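Local coordinates for protein TIR domain-containing adapter molecule 1 (Homo sapiens, PDB 4BSX) that serves as a signalling adapter downstream of Toll-like receptors in innate immunity, inducing interferon-beta, with an all-helical N-terminal domain resembling IFIT proteins, at residues D44-H47 with A48-L52; P93-S96 with W97-R101. The protein carries 2 engineered substitutions. All blocks are in the same frame, centred on the assembly; numbering follows the deposited sequence.

Contact 1 of 2, residues D44-H47 with A48-L52; sequences DLLH and AMVLL
Four successive i to i+4 hydrogen bonds run along the largely buried helix 43-53 in this contact, with Leu51 over one face of the His47 ring and Leu45 meeting Met49 along the same rod. CD1 of the leucine reaches NE2 of His47 at 3.5 Å, while Leu51 CG sits higher above the ring plane and off toward its rim. Both torsions work for this. With CG anti to the backbone N (chi1 170°) the histidine ring stands out from the helix, and Leu51 CG lies beside its own backbone N, from where CD1 reaches back over the ring. With the imidazole cut back to an alanine, Leu51 CD1 would probably lose the flat surface it packs on, and a gap would open beside Leu33 and Lys34, which the histidine also touches.

In this all-helical domain, which resembles the TPR-like IFIT proteins in structure, helix 43-53 is covered by several neighbours: Met49 faces Leu11, Ala14 and Phe15 of helix 11-19, Val50 packs on helix 23-33, and Ala48 and Leu51 meet helix 57-65. On the side toward helix 11-19 the SE of the selenomethionine Met49 comes to 4.1 Å from CG of Leu45, the two side chains crossing at a slant. Val50 CG2 lies 3.1 Å from Leu46 O, a snug fit of a methyl against a carbonyl oxygen that already accepts the Val50 N-H at 2.9 Å. The remaining backbone bonds run from Ala48 N to Asp44 O, from Leu51 N to His47 O, and from Met49 N to Leu45 O, this last at 3.0 Å with the donor almost in line with the carbonyl.

Contact 2 of 2, residues P93-S96 with W97-R101; sequences PDVS and WAVAR
Val95 and Val99 meet where the loop before helix 96-108 turns into the helix, with Val95 at the N-cap position. Their CG2 methyls touch at 3.7 Å, and Val99 CG2 also rests 3.2 Å from Val95 O. That oxygen takes the Val99 N-H at 2.8 Å, nearly end-on to the carbonyl; one residue on, Ala100 N donates to Ser96 O.

The Trp97 and Ala98 amides are served through water, and Asp94 sets this up. One water accepts from Trp97 N and donates to Asp94 OD2; a second accepts from Ala98 N at 2.9 Å and donates to Asp94 O. The Ser96 amide is held directly: Asp94 OD1 receives weak bonds from both N and OG of Ser96, the hydroxyl being tucked between its own backbone N and carbonyl carbon (chi1 67°). A carboxylate at this end probably interacts well with the helix dipole.

Further out, OD2 of Asp94 also forms a salt bridge with Arg131, Val95 packs on Leu75 of helix 71-79, and Trp97 turns its indole toward helix 136-147, where its NE1 is hydrogen-bonded to Glu142 OE2.

How the contacts relate
Contact 1 lies in the interior and contact 2 is only partly buried. Their centres are about 15 Å apart and their nearest atoms about 5 Å, so they do not touch. No helix is common to them: residues 44-52 lie inside helix 43-53, while 93-101 run from a loop into helix 96-108. Their surroundings differ accordingly, contact 1 facing helices 11-19, 23-33 and 57-65, contact 2 facing helices 71-79, 114-130 and 136-147. In contact 1 the backbone amides find partners along the helix and side chains pack mainly through apolar atoms; in contact 2 the first turn lacks preceding helical carbonyls, and ordered water, a carboxylate, Arg131 and Glu142 take up the polar work.

Contact 1 of 2, residues D44-H47 with A48-L52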
ATOM      1  N   ASP A  44       1.184   6.447   4.647  1.00 13.71           N
ATOM      2  CA  ASP A  44       0.984   7.646   3.835  1.00 16.74           C
ATOM      3  C   ASP A  44       0.286   7.269   2.515  1.00 14.92           C
ATOM      4  O   ASP A  44      -0.641   7.942   2.090  1.00 18.35           O
ATOM      5  CB  ASP A  44       2.304   8.373   3.572  1.00 18.73           C
ATOM      6  CG  ASP A  44       2.758   9.214   4.750  1.00 27.48           C
ATOM      7  OD1 ASP A  44       1.922   9.514   5.628  1.00 27.06           O
ATOM      8  OD2 ASP A  44       3.950   9.590   4.778  1.00 38.82           O
ATOM      9  N   LEU A  45       0.715   6.182   1.890  1.00 13.98           N
ATOM     10  CA  LEU A  45       0.138   5.748   0.626  1.00 15.40           C
ATOM     11  C   LEU A  45      -1.305   5.303   0.913  1.00 13.08           C
ATOM     12  O   LEU A  45      -2.232   5.702   0.204  1.00 10.37           O
ATOM     13  CB  LEU A  45       0.980   4.602   0.001  1.00 13.13           C
ATOM     14  CG  LEU A  45       0.447   3.910  -1.270  1.00 24.40           C
ATOM     15  CD1 LEU A  45       0.349   4.923  -2.387  1.00 14.04           C
ATOM     16  CD2 LEU A  45       1.298   2.687  -1.734  1.00 15.07           C
ATOM     17  N   LEU A  46      -1.503   4.527   1.983  1.00 13.14           N
ATOM     18  CA  LEU A  46      -2.852   4.120   2.377  1.00 16.87           C
ATOM     19  C   LEU A  46      -3.764   5.317   2.712  1.00 15.88           C
ATOM     20  O   LEU A  46      -4.979   5.277   2.472  1.00 13.49           O
ATOM     21  CB  LEU A  46      -2.819   3.157   3.553  1.00 12.49           C
ATOM     22  CG  LEU A  46      -4.163   2.456   3.861  1.00 19.22           C
ATOM     23  CD1 LEU A  46      -4.688   1.645   2.692  1.00 16.05           C
ATOM     24  CD2 LEU A  46      -4.038   1.546   5.068  1.00 14.05           C
ATOM     25  N   HIS A  47      -3.196   6.376   3.246  1.00 13.35           N
ATOM     26  CA  HIS A  47      -3.983   7.588   3.516  1.00 18.00           C
ATOM     27  C   HIS A  47      -4.530   8.125   2.189  1.00 12.04           C
ATOM     28  O   HIS A  47      -5.706   8.508   2.064  1.00  8.68           O
ATOM     29  CB  HIS A  47      -3.084   8.615   4.229  1.00 12.58           C
ATOM     30  CG  HIS A  47      -3.681   9.976   4.357  1.00 15.94           C
ATOM     31  ND1 HIS A  47      -4.732  10.255   5.207  1.00 12.09           N
ATOM     32  CD2 HIS A  47      -3.357  11.144   3.752  1.00 20.17           C
ATOM     33  CE1 HIS A  47      -5.067  11.527   5.077  1.00 15.33           C
ATOM     34  NE2 HIS A  47      -4.241  12.091   4.213  1.00 18.65           N
ATOM     35  N   ALA A  48      -3.673   8.115   1.179  1.00 12.39           N
ATOM     36  CA  ALA A  48      -4.034   8.669  -0.142  1.00 16.02           C
ATOM     37  C   ALA A  48      -5.100   7.819  -0.839  1.00  9.68           C
ATOM     38  O   ALA A  48      -6.025   8.347  -1.479  1.00 12.22           O
ATOM     39  CB  ALA A  48      -2.770   8.799  -1.042  1.00 15.58           C
HETATM   40  N   MSE A  49      -4.948   6.497  -0.744  1.00 10.68           N
HETATM   41  CA  MSE A  49      -5.909   5.534  -1.336  1.00 12.28           C
HETATM   42  C   MSE A  49      -7.261   5.669  -0.646  1.00 10.37           C
HETATM   43  O   MSE A  49      -8.329   5.599  -1.294  1.00  8.56           O
HETATM   44  CB  MSE A  49      -5.380   4.111  -1.211  1.00  5.31           C
HETATM   45  CG  MSE A  49      -4.152   3.831  -2.113  1.00 12.25           C
HETATM   46 SE   MSE A  49      -3.191   2.165  -1.621  1.00 19.00          SE
HETATM   47  CE  MSE A  49      -4.539   0.803  -1.754  1.00 11.03           C
ATOM     48  N   VAL A  50      -7.219   5.876   0.670  1.00 10.40           N
ATOM     49  CA  VAL A  50      -8.449   6.143   1.467  1.00  8.59           C
ATOM     50  C   VAL A  50      -9.169   7.361   0.941  1.00  5.17           C
ATOM     51  O   VAL A  50     -10.341   7.316   0.705  1.00 10.17           O
ATOM     52  CB  VAL A  50      -8.130   6.308   2.964  1.00  4.93           C
ATOM     53  CG1 VAL A  50      -9.299   7.018   3.703  1.00  9.32           C
ATOM     54  CG2 VAL A  50      -7.873   4.946   3.545  1.00  6.00           C
ATOM     55  N   LEU A  51      -8.435   8.445   0.721  1.00  6.07           N
ATOM     56  CA  LEU A  51      -8.998   9.664   0.147  1.00  7.53           C
ATOM     57  C   LEU A  51      -9.607   9.432  -1.252  1.00 11.66           C
ATOM     58  O   LEU A  51     -10.670   9.964  -1.605  1.00 12.37           O
ATOM     59  CB  LEU A  51      -7.889  10.709   0.051  1.00  8.00           C
ATOM     60  CG  LEU A  51      -7.400  11.210   1.387  1.00 24.58           C
ATOM     61  CD1 LEU A  51      -6.124  12.046   1.234  1.00 25.88           C
ATOM     62  CD2 LEU A  51      -8.501  12.019   2.029  1.00 14.52           C
ATOM     63  N   LEU A  52      -8.908   8.652  -2.067  1.00 17.53           N
ATOM     64  CA  LEU A  52      -9.396   8.312  -3.399  1.00  9.15           C
ATOM     65  C   LEU A  52     -10.697   7.531  -3.332  1.00  8.94           C
ATOM     66  O   LEU A  52     -11.609   7.792  -4.115  1.00 12.39           O
ATOM     67  CB  LEU A  52      -8.349   7.481  -4.156  1.00  7.00           C
ATOM     68  CG  LEU A  52      -7.087   8.205  -4.618  1.00  9.09           C
ATOM     69  CD1 LEU A  52      -6.140   7.230  -5.266  1.00  9.80           C
ATOM     70  CD2 LEU A  52      -7.475   9.334  -5.558  1.00 12.51           C
TER

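Contact 2 of 2, residues P93-S96 with W97-R101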
ATOM      1  N   PRO A  93       6.376  -0.427 -11.663  1.00 18.32           N
ATOM      2  CA  PRO A  93       7.202  -0.977 -10.588  1.00 18.01           C
ATOM      3  C   PRO A  93       6.593  -2.272 -10.040  1.00 13.31           C
ATOM      4  O   PRO A  93       5.381  -2.529 -10.150  1.00 12.85           O
ATOM      5  CB  PRO A  93       7.115   0.107  -9.538  1.00 18.44           C
ATOM      6  CG  PRO A  93       5.698   0.553  -9.658  1.00 16.31           C
ATOM      7  CD  PRO A  93       5.354   0.477 -11.115  1.00 20.38           C
ATOM      8  N   ASP A  94       7.464  -3.088  -9.489  1.00 11.40           N
ATOM      9  CA  ASP A  94       7.111  -4.173  -8.592  1.00 15.98           C
ATOM     10  C   ASP A  94       6.388  -3.553  -7.396  1.00 15.56           C
ATOM     11  O   ASP A  94       6.929  -2.663  -6.759  1.00 15.43           O
ATOM     12  CB  ASP A  94       8.409  -4.811  -8.099  1.00 25.60           C
ATOM     13  CG  ASP A  94       8.176  -5.911  -7.113  1.00 27.48           C
ATOM     14  OD1 ASP A  94       7.084  -6.531  -7.161  1.00 21.92           O
ATOM     15  OD2 ASP A  94       9.107  -6.153  -6.310  1.00 24.83           O
ATOM     16  N   VAL A  95       5.160  -3.999  -7.125  1.00 19.28           N
ATOM     17  CA  VAL A  95       4.352  -3.422  -6.052  1.00 14.96           C
ATOM     18  C   VAL A  95       4.240  -4.360  -4.837  1.00 12.90           C
ATOM     19  O   VAL A  95       3.521  -4.073  -3.898  1.00  9.91           O
ATOM     20  CB  VAL A  95       2.915  -3.003  -6.549  1.00  8.47           C
ATOM     21  CG1 VAL A  95       3.012  -2.066  -7.744  1.00  8.67           C
ATOM     22  CG2 VAL A  95       2.001  -4.241  -6.805  1.00  7.35           C
ATOM     23  N   SER A  96       4.950  -5.478  -4.836  1.00 13.75           N
ATOM     24  CA  SER A  96       4.612  -6.553  -3.904  1.00  9.58           C
ATOM     25  C   SER A  96       4.892  -6.170  -2.434  1.00 15.03           C
ATOM     26  O   SER A  96       4.148  -6.571  -1.527  1.00  8.96           O
ATOM     27  CB  SER A  96       5.359  -7.826  -4.299  1.00 14.03           C
ATOM     28  OG  SER A  96       6.762  -7.658  -4.109  1.00 20.80           O
ATOM     29  N   TRP A  97       5.919  -5.348  -2.215  1.00 11.02           N
ATOM     30  CA  TRP A  97       6.365  -4.986  -0.872  1.00 14.16           C
ATOM     31  C   TRP A  97       5.388  -3.941  -0.325  1.00 14.06           C
ATOM     32  O   TRP A  97       4.912  -4.025   0.792  1.00  8.73           O
ATOM     33  CB  TRP A  97       7.805  -4.438  -0.901  1.00  8.96           C
ATOM     34  CG  TRP A  97       8.493  -4.364   0.467  1.00 14.17           C
ATOM     35  CD1 TRP A  97       7.898  -4.407   1.696  1.00 15.99           C
ATOM     36  CD2 TRP A  97       9.905  -4.255   0.715  1.00 17.10           C
ATOM     37  NE1 TRP A  97       8.851  -4.326   2.693  1.00 14.72           N
ATOM     38  CE2 TRP A  97      10.089  -4.229   2.116  1.00 18.51           C
ATOM     39  CE3 TRP A  97      11.034  -4.176  -0.114  1.00 16.67           C
ATOM     40  CZ2 TRP A  97      11.359  -4.120   2.709  1.00 20.88           C
ATOM     41  CZ3 TRP A  97      12.287  -4.050   0.471  1.00  9.33           C
ATOM     42  CH2 TRP A  97      12.441  -4.038   1.868  1.00 18.34           C
ATOM     43  N   ALA A  98       5.119  -2.946  -1.150  1.00 13.61           N
ATOM     44  CA  ALA A  98       4.114  -1.954  -0.867  1.00 12.69           C
ATOM     45  C   ALA A  98       2.788  -2.632  -0.558  1.00 12.17           C
ATOM     46  O   ALA A  98       2.109  -2.311   0.413  1.00 11.55           O
ATOM     47  CB  ALA A  98       3.968  -1.037  -2.067  1.00 11.79           C
ATOM     48  N   VAL A  99       2.412  -3.592  -1.388  1.00 18.03           N
ATOM     49  CA  VAL A  99       1.162  -4.307  -1.165  1.00 14.00           C
ATOM     50  C   VAL A  99       1.186  -5.047   0.190  1.00  9.86           C
ATOM     51  O   VAL A  99       0.230  -4.929   0.960  1.00 10.99           O
ATOM     52  CB  VAL A  99       0.779  -5.199  -2.374  1.00 10.63           C
ATOM     53  CG1 VAL A  99      -0.309  -6.217  -2.009  1.00 14.58           C
ATOM     54  CG2 VAL A  99       0.312  -4.326  -3.549  1.00 11.87           C
ATOM     55  N   ALA A 100       2.252  -5.789   0.494  1.00 11.18           N
ATOM     56  CA  ALA A 100       2.424  -6.384   1.844  1.00 15.95           C
ATOM     57  C   ALA A 100       2.217  -5.370   3.028  1.00 15.23           C
ATOM     58  O   ALA A 100       1.554  -5.660   4.031  1.00 10.46           O
ATOM     59  CB  ALA A 100       3.820  -7.014   1.944  1.00 12.28           C
ATOM     60  N   ARG A 101       2.815  -4.188   2.888  1.00 10.48           N
ATOM     61  CA  ARG A 101       2.742  -3.157   3.888  1.00  7.74           C
ATOM     62  C   ARG A 101       1.262  -2.649   4.048  1.00 12.08           C
ATOM     63  O   ARG A 101       0.704  -2.547   5.159  1.00  6.37           O
ATOM     64  CB  ARG A 101       3.707  -2.057   3.478  1.00  8.73           C
ATOM     65  CG  ARG A 101       5.145  -2.352   3.906  1.00 14.68           C
ATOM     66  CD  ARG A 101       6.166  -1.256   3.536  1.00 12.53           C
ATOM     67  NE  ARG A 101       7.484  -1.623   4.075  1.00 10.71           N
ATOM     68  CZ  ARG A 101       8.589  -0.892   3.951  1.00 13.09           C
ATOM     69  NH1 ARG A 101       8.548   0.267   3.307  1.00  8.36           N
ATOM     70  NH2 ARG A 101       9.745  -1.323   4.475  1.00 14.55           N
TER
HETATM   71  O   HOH W   1       8.418  -5.055  -3.973  1.00  7.59           O
HETATM   72  O   HOH W   2       6.682  -2.534  -3.585  1.00 12.80           O